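Local coordinates for protein dimethyladenosine transferase, putative (Plasmodium falciparum, PDB 2H1R) that probably transfers methyl groups from S-adenosyl-L-methionine to adenines of ribosomal RNA, at residues A[144-148]-A[160-164]; A[167-173]-A[191-197]. All coordinates share one frame; numbering follows the deposited sequence. Where two conformers were deposited one is given.

Contact 1 of 2, residues A[144-148]-A[160-164]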
loop_
_atom_site.group_PDB
_atom_site.type_symbol
_atom_site.label_atom_id
_atom_site.label_comp_id
_atom_site.label_asym_id
_atom_site.label_seq_id
_atom_site.Cartn_x
_atom_site.Cartn_y
_atom_site.Cartn_z
ATOM N N PHE A 144 -4.546 -12.168 -0.073
ATOM C CA PHE A 144 -4.103 -10.791 0.171
ATOM C C PHE A 144 -4.260 -9.934 -1.074
ATOM O O PHE A 144 -4.779 -8.837 -1.007
ATOM C CB PHE A 144 -2.661 -10.742 0.689
ATOM C CG PHE A 144 -2.220 -9.358 1.083
ATOM C CD1 PHE A 144 -2.465 -8.874 2.362
ATOM C CD2 PHE A 144 -1.578 -8.528 0.178
ATOM C CE1 PHE A 144 -2.064 -7.585 2.726
ATOM C CE2 PHE A 144 -1.176 -7.238 0.550
ATOM C CZ PHE A 144 -1.430 -6.767 1.814
ATOM N N ALA A 145 -3.798 -10.437 -2.217
ATOM C CA ALA A 145 -4.010 -9.740 -3.480
ATOM C C ALA A 145 -5.482 -9.479 -3.792
ATOM O O ALA A 145 -5.790 -8.432 -4.333
ATOM C CB ALA A 145 -3.339 -10.468 -4.609
ATOM N N GLU A 146 -6.389 -10.415 -3.468
ATOM C CA GLU A 146 -7.827 -10.196 -3.768
ATOM C C GLU A 146 -8.344 -8.968 -2.988
ATOM O O GLU A 146 -9.133 -8.201 -3.500
ATOM C CB GLU A 146 -8.712 -11.374 -3.341
ATOM C CG GLU A 146 -8.752 -12.678 -4.145
ATOM C CD GLU A 146 -9.680 -13.681 -3.408
ATOM O OE1 GLU A 146 -10.831 -13.275 -3.032
ATOM O OE2 GLU A 146 -9.257 -14.846 -3.147
ATOM N N ARG A 147 -7.875 -8.816 -1.751
ATOM C CA ARG A 147 -8.165 -7.629 -0.910
ATOM C C ARG A 147 -7.667 -6.293 -1.496
ATOM O O ARG A 147 -8.363 -5.293 -1.489
ATOM C CB ARG A 147 -7.503 -7.809 0.437
ATOM C CG ARG A 147 -8.067 -8.902 1.318
ATOM C CD ARG A 147 -8.206 -8.397 2.749
ATOM N NE ARG A 147 -6.949 -8.303 3.475
ATOM C CZ ARG A 147 -6.650 -7.355 4.372
ATOM N NH1 ARG A 147 -7.500 -6.363 4.643
ATOM N NH2 ARG A 147 -5.479 -7.378 4.985
ATOM N N MET A 148 -6.442 -6.285 -2.024
ATOM C CA MET A 148 -5.911 -5.074 -2.605
ATOM C C MET A 148 -6.738 -4.748 -3.841
ATOM O O MET A 148 -6.890 -3.604 -4.189
ATOM C CB MET A 148 -4.446 -5.282 -3.032
ATOM C CG MET A 148 -3.468 -5.423 -1.880
ATOM S SD MET A 148 -1.850 -5.811 -2.570
ATOM C CE MET A 148 -1.396 -4.219 -3.306
ATOM N N LEU A 160 -7.336 -1.458 3.905
ATOM C CA LEU A 160 -6.188 -1.766 3.026
ATOM C C LEU A 160 -6.456 -1.357 1.607
ATOM O O LEU A 160 -5.634 -0.662 0.967
ATOM C CB LEU A 160 -5.863 -3.274 3.036
ATOM C CG LEU A 160 -5.004 -3.783 1.861
ATOM C CD1 LEU A 160 -3.578 -3.196 1.950
ATOM C CD2 LEU A 160 -4.961 -5.329 1.823
ATOM N N THR A 161 -7.604 -1.801 1.082
ATOM C CA THR A 161 -7.997 -1.500 -0.277
ATOM C C THR A 161 -8.036 -0.026 -0.572
ATOM O O THR A 161 -7.528 0.413 -1.620
ATOM C CB THR A 161 -9.394 -2.103 -0.669
ATOM O OG1 THR A 161 -9.542 -3.419 -0.110
ATOM C CG2 THR A 161 -9.519 -2.132 -2.156
ATOM N N ILE A 162 -8.645 0.753 0.314
ATOM C CA ILE A 162 -8.750 2.179 0.035
ATOM C C ILE A 162 -7.372 2.867 0.126
ATOM O O ILE A 162 -7.069 3.711 -0.713
ATOM C CB ILE A 162 -9.820 2.880 0.894
ATOM C CG1 ILE A 162 -11.199 2.315 0.573
ATOM C CG2 ILE A 162 -9.871 4.392 0.580
ATOM C CD1 ILE A 162 -12.388 3.028 1.330
ATOM N N ASN A 163 -6.559 2.485 1.103
ATOM C CA ASN A 163 -5.150 2.963 1.190
ATOM C C ASN A 163 -4.384 2.776 -0.090
ATOM O O ASN A 163 -3.808 3.742 -0.654
ATOM C CB ASN A 163 -4.427 2.333 2.357
ATOM C CG ASN A 163 -4.740 3.035 3.651
ATOM O OD1 ASN A 163 -5.040 4.214 3.645
ATOM N ND2 ASN A 163 -4.704 2.329 4.745
ATOM N N VAL A 164 -4.443 1.557 -0.611
ATOM C CA VAL A 164 -3.797 1.229 -1.890
ATOM C C VAL A 164 -4.313 2.093 -3.043
ATOM O O VAL A 164 -3.508 2.634 -3.858
ATOM C CB VAL A 164 -3.942 -0.295 -2.195
ATOM C CG1 VAL A 164 -3.413 -0.642 -3.584
ATOM C CG2 VAL A 164 -3.174 -1.079 -1.184
HETATM O O HOH W 1 -7.618 -3.475 6.355
#
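L160 pushes one methyl, CD2, into a recess formed by F144, R147 and M148. Its CG stands anti to the backbone N (chi1 162°), and this setting carries the branch towards the neighbouring helix. CD2 lies over the centre of the R147 guanidinium, 3.7 Å from R147 CZ, so the flat cation rests one face on a methyl group while the two side chains run at about a right angle. The same methyl makes an off-centre CH-pi contact with the F144 ring, 4.2 Å from its centroid and 29° off the ring normal. A third side of the recess is the M148 chain, whose CG is 4.0 Å from L160 CD2. Further along M148, the bend at its last torsion turns CE towards V164, where it meets CG1 at 4.1 Å, again with the side chains nearly perpendicular. T161 supplies the direct polar link: OG1 donates to the R147 carbonyl O over 2.6 Å, the donor tilted out of the carbonyl plane. OG1 also accepts from the S158 N, so one hydroxyl joins the start of its own helix to the last turn of the other. At the edge of the guanidinium, in its plane, a water takes a bond from L160 N (3.2 Å) and a weak one from R147 NH1. The axes of the short segments approach to 9.4 Å at a crossing angle of -60°, with L160 CD2 and M148 filling in between the helices. I123 of helix 119-128 touches F144, M148 and V164, extending the apolar layer. The arrangement is a crossed helix pair packed on one side of the central sheet, in the Rossmann-like fold of class I methyltransferases.

Contact 2 of 2, residues A[167-173]-A[191-197]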
loop_
_atom_site.group_PDB
_atom_site.type_symbol
_atom_site.label_atom_id
_atom_site.label_comp_id
_atom_site.label_asym_id
_atom_site.label_seq_id
_atom_site.Cartn_x
_atom_site.Cartn_y
_atom_site.Cartn_z
ATOM N N PHE A 167 -3.110 5.788 -2.999
ATOM C CA PHE A 167 -1.728 6.039 -3.348
ATOM C C PHE A 167 -1.282 5.566 -4.738
ATOM O O PHE A 167 -0.332 6.132 -5.313
ATOM C CB PHE A 167 -0.825 5.628 -2.192
ATOM C CG PHE A 167 -1.059 6.478 -0.952
ATOM C CD1 PHE A 167 -0.573 7.795 -0.891
ATOM C CD2 PHE A 167 -1.868 6.000 0.095
ATOM C CE1 PHE A 167 -0.828 8.607 0.218
ATOM C CE2 PHE A 167 -2.143 6.814 1.232
ATOM C CZ PHE A 167 -1.618 8.103 1.299
ATOM N N CYS A 168 -1.991 4.580 -5.287
ATOM C CA CYS A 168 -1.603 3.964 -6.546
ATOM C C CYS A 168 -2.783 3.629 -7.467
ATOM O O CYS A 168 -3.945 3.688 -7.068
ATOM C CB CYS A 168 -0.792 2.689 -6.267
ATOM S SG CYS A 168 0.568 2.855 -5.077
ATOM N N LYS A 169 -2.465 3.317 -8.715
ATOM C CA LYS A 169 -3.342 2.535 -9.571
ATOM C C LYS A 169 -2.817 1.113 -9.410
ATOM O O LYS A 169 -1.609 0.849 -9.611
ATOM C CB LYS A 169 -3.255 2.986 -11.023
ATOM C CG LYS A 169 -3.427 4.504 -11.192
ATOM C CD LYS A 169 -3.298 4.923 -12.648
ATOM C CE LYS A 169 -1.823 5.110 -13.045
ATOM N NZ LYS A 169 -1.621 4.866 -14.494
ATOM N N VAL A 170 -3.726 0.219 -9.032
ATOM C CA VAL A 170 -3.434 -1.185 -8.792
ATOM C C VAL A 170 -4.105 -2.031 -9.869
ATOM O O VAL A 170 -5.321 -1.926 -10.074
ATOM C CB VAL A 170 -3.983 -1.644 -7.443
ATOM C CG1 VAL A 170 -3.393 -3.023 -7.046
ATOM C CG2 VAL A 170 -3.677 -0.603 -6.395
ATOM N N THR A 171 -3.312 -2.856 -10.552
ATOM C CA THR A 171 -3.861 -3.776 -11.537
ATOM C C THR A 171 -3.314 -5.186 -11.347
ATOM O O THR A 171 -2.214 -5.358 -10.843
ATOM C CB THR A 171 -3.566 -3.318 -12.970
ATOM O OG1 THR A 171 -2.174 -3.068 -13.095
ATOM C CG2 THR A 171 -4.365 -2.049 -13.345
ATOM N N LYS A 172 -4.098 -6.189 -11.759
ATOM C CA LYS A 172 -3.678 -7.569 -11.718
ATOM C C LYS A 172 -2.836 -7.872 -12.956
ATOM O O LYS A 172 -3.238 -7.577 -14.089
ATOM C CB LYS A 172 -4.885 -8.489 -11.679
ATOM C CG LYS A 172 -4.536 -9.959 -11.761
ATOM C CD LYS A 172 -5.787 -10.772 -12.088
ATOM C CE LYS A 172 -5.901 -11.913 -11.123
ATOM N NZ LYS A 172 -6.038 -11.350 -9.741
ATOM N N VAL A 173 -1.667 -8.450 -12.733
ATOM C CA VAL A 173 -0.779 -8.827 -13.824
ATOM C C VAL A 173 -1.154 -10.252 -14.254
ATOM O O VAL A 173 -1.443 -10.482 -15.425
ATOM C CB VAL A 173 0.704 -8.749 -13.378
ATOM C CG1 VAL A 173 1.671 -9.372 -14.438
ATOM C CG2 VAL A 173 1.089 -7.320 -13.076
ATOM N N ILE A 191 0.162 -11.800 -9.035
ATOM C CA ILE A 191 1.067 -10.678 -9.253
ATOM C C ILE A 191 0.254 -9.459 -9.599
ATOM O O ILE A 191 -0.617 -9.502 -10.487
ATOM C CB ILE A 191 2.093 -10.984 -10.378
ATOM C CG1 ILE A 191 2.908 -12.221 -9.942
ATOM C CG2 ILE A 191 2.972 -9.708 -10.628
ATOM C CD1 ILE A 191 3.690 -12.884 -11.009
ATOM N N VAL A 192 0.540 -8.378 -8.887
ATOM C CA VAL A 192 -0.152 -7.097 -9.080
ATOM C C VAL A 192 0.887 -6.034 -9.432
ATOM O O VAL A 192 2.093 -6.210 -9.123
ATOM C CB VAL A 192 -0.966 -6.653 -7.822
ATOM C CG1 VAL A 192 -2.065 -7.660 -7.494
ATOM C CG2 VAL A 192 -0.092 -6.484 -6.626
ATOM N N LYS A 193 0.428 -4.984 -10.099
ATOM C CA LYS A 193 1.249 -3.823 -10.442
ATOM C C LYS A 193 0.679 -2.590 -9.788
ATOM O O LYS A 193 -0.542 -2.397 -9.777
ATOM C CB LYS A 193 1.266 -3.638 -11.964
ATOM C CG LYS A 193 2.135 -2.458 -12.473
ATOM C CD LYS A 193 2.142 -2.435 -14.026
ATOM C CE LYS A 193 0.861 -1.788 -14.587
ATOM N NZ LYS A 193 0.735 -1.801 -16.127
ATOM N N LEU A 194 1.567 -1.805 -9.188
ATOM C CA LEU A 194 1.226 -0.549 -8.533
ATOM C C LEU A 194 1.960 0.570 -9.252
ATOM O O LEU A 194 3.198 0.507 -9.373
ATOM C CB LEU A 194 1.692 -0.513 -7.076
ATOM C CG LEU A 194 1.376 -1.619 -6.068
ATOM C CD1 LEU A 194 1.758 -1.187 -4.650
ATOM C CD2 LEU A 194 -0.073 -1.987 -6.147
ATOM N N ILE A 195 1.200 1.568 -9.701
ATOM C CA ILE A 195 1.749 2.821 -10.190
ATOM C C ILE A 195 1.320 3.994 -9.289
ATOM O O ILE A 195 0.184 4.429 -9.371
ATOM C CB ILE A 195 1.264 3.148 -11.613
ATOM C CG1 ILE A 195 1.315 1.925 -12.557
ATOM C CG2 ILE A 195 2.018 4.371 -12.118
ATOM C CD1 ILE A 195 2.675 1.539 -13.008
ATOM N N PRO A 196 2.244 4.521 -8.465
ATOM C CA PRO A 196 2.032 5.623 -7.529
ATOM C C PRO A 196 1.465 6.860 -8.192
ATOM O O PRO A 196 1.904 7.228 -9.292
ATOM C CB PRO A 196 3.438 5.896 -6.995
ATOM C CG PRO A 196 4.118 4.592 -7.084
ATOM C CD PRO A 196 3.630 4.013 -8.387
ATOM N N LYS A 197 0.479 7.479 -7.540
ATOM C CA LYS A 197 -0.118 8.726 -8.020
ATOM C C LYS A 197 0.513 9.878 -7.238
ATOM O O LYS A 197 0.263 10.029 -6.033
ATOM C CB LYS A 197 -1.637 8.724 -7.795
ATOM C CG LYS A 197 -2.370 7.604 -8.536
ATOM C CD LYS A 197 -3.859 7.803 -8.477
ATOM C CE LYS A 197 -4.455 7.085 -7.290
ATOM N NZ LYS A 197 -5.896 7.492 -7.013
#
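K169 with I195 and T171 with K193 are antiparallel hydrogen-bonded pairs, flanking the non-hydrogen-bonded pair V170 with L194, and the short strand axes run at 164° to each other and 4.3 Å apart. Four bonds join the two hydrogen-bonded pairs. Beyond them lie K197 N to F167 O at 2.7 Å and V173 N to I191 O at the same 2.7 Å; the pairing continues past V173, where I191 bonds to C174. The bonds are not equivalent in shape: I195 N meets K169 O in the carbonyl plane, whereas K169 N approaches I195 O from above that plane, 42° out of it. Side chains alternate between two faces. On one, V170 and L194 run alongside each other in the same direction, with V170 CG1 3.6 Å from L194 CD2. On the other, T171 OG1 stands between its backbone N and carbonyl carbon (chi1 52°), which sets it beside the aliphatic run of K193, 3.6 Å from CE. There K169 crosses I195 obliquely, and its CE passes 3.9 Å from I195 CB, so methylenes rather than the ammonium make the contact. V173 CB settles against I191 CG2 at 3.7 Å, near A37 and I30 of helix 28-38. K197 bends its chain back over C168, CE lying 3.4 Å from C168 O, while NZ is hydrogen-bonded to K165 O. Strand 189-196 also bonds to strand 135-141, through V192 with L138 and L194 with A136. The pair thus forms the antiparallel border of the seven-stranded sheet, whose order 3-2-1-4-5-7-6, with the seventh strand reversed, is the hallmark of class I methyltransferases.

Both segments of contact 1 precede those of contact 2 in the chain: helices 142-148 and 159-167 come first, then strand 168-176 follows directly on the second helix, and strand 189-196 returns beside it. The centres lie about 10 Å apart, because the helix pair rests on the face of the sheet that carries V170, V192 and L194. M148 is a main bridge, its CE standing 3.8 Å from L194 CD2, while A145 CB comes within 4.2 Å of V192 CG1. Through these two residues the helix pair packs on the antiparallel end of the sheet in one methyltransferase domain. Contact 2 comes closer to the predicted S-adenosyl-L-methionine site, at I191; contact 1 is farther off.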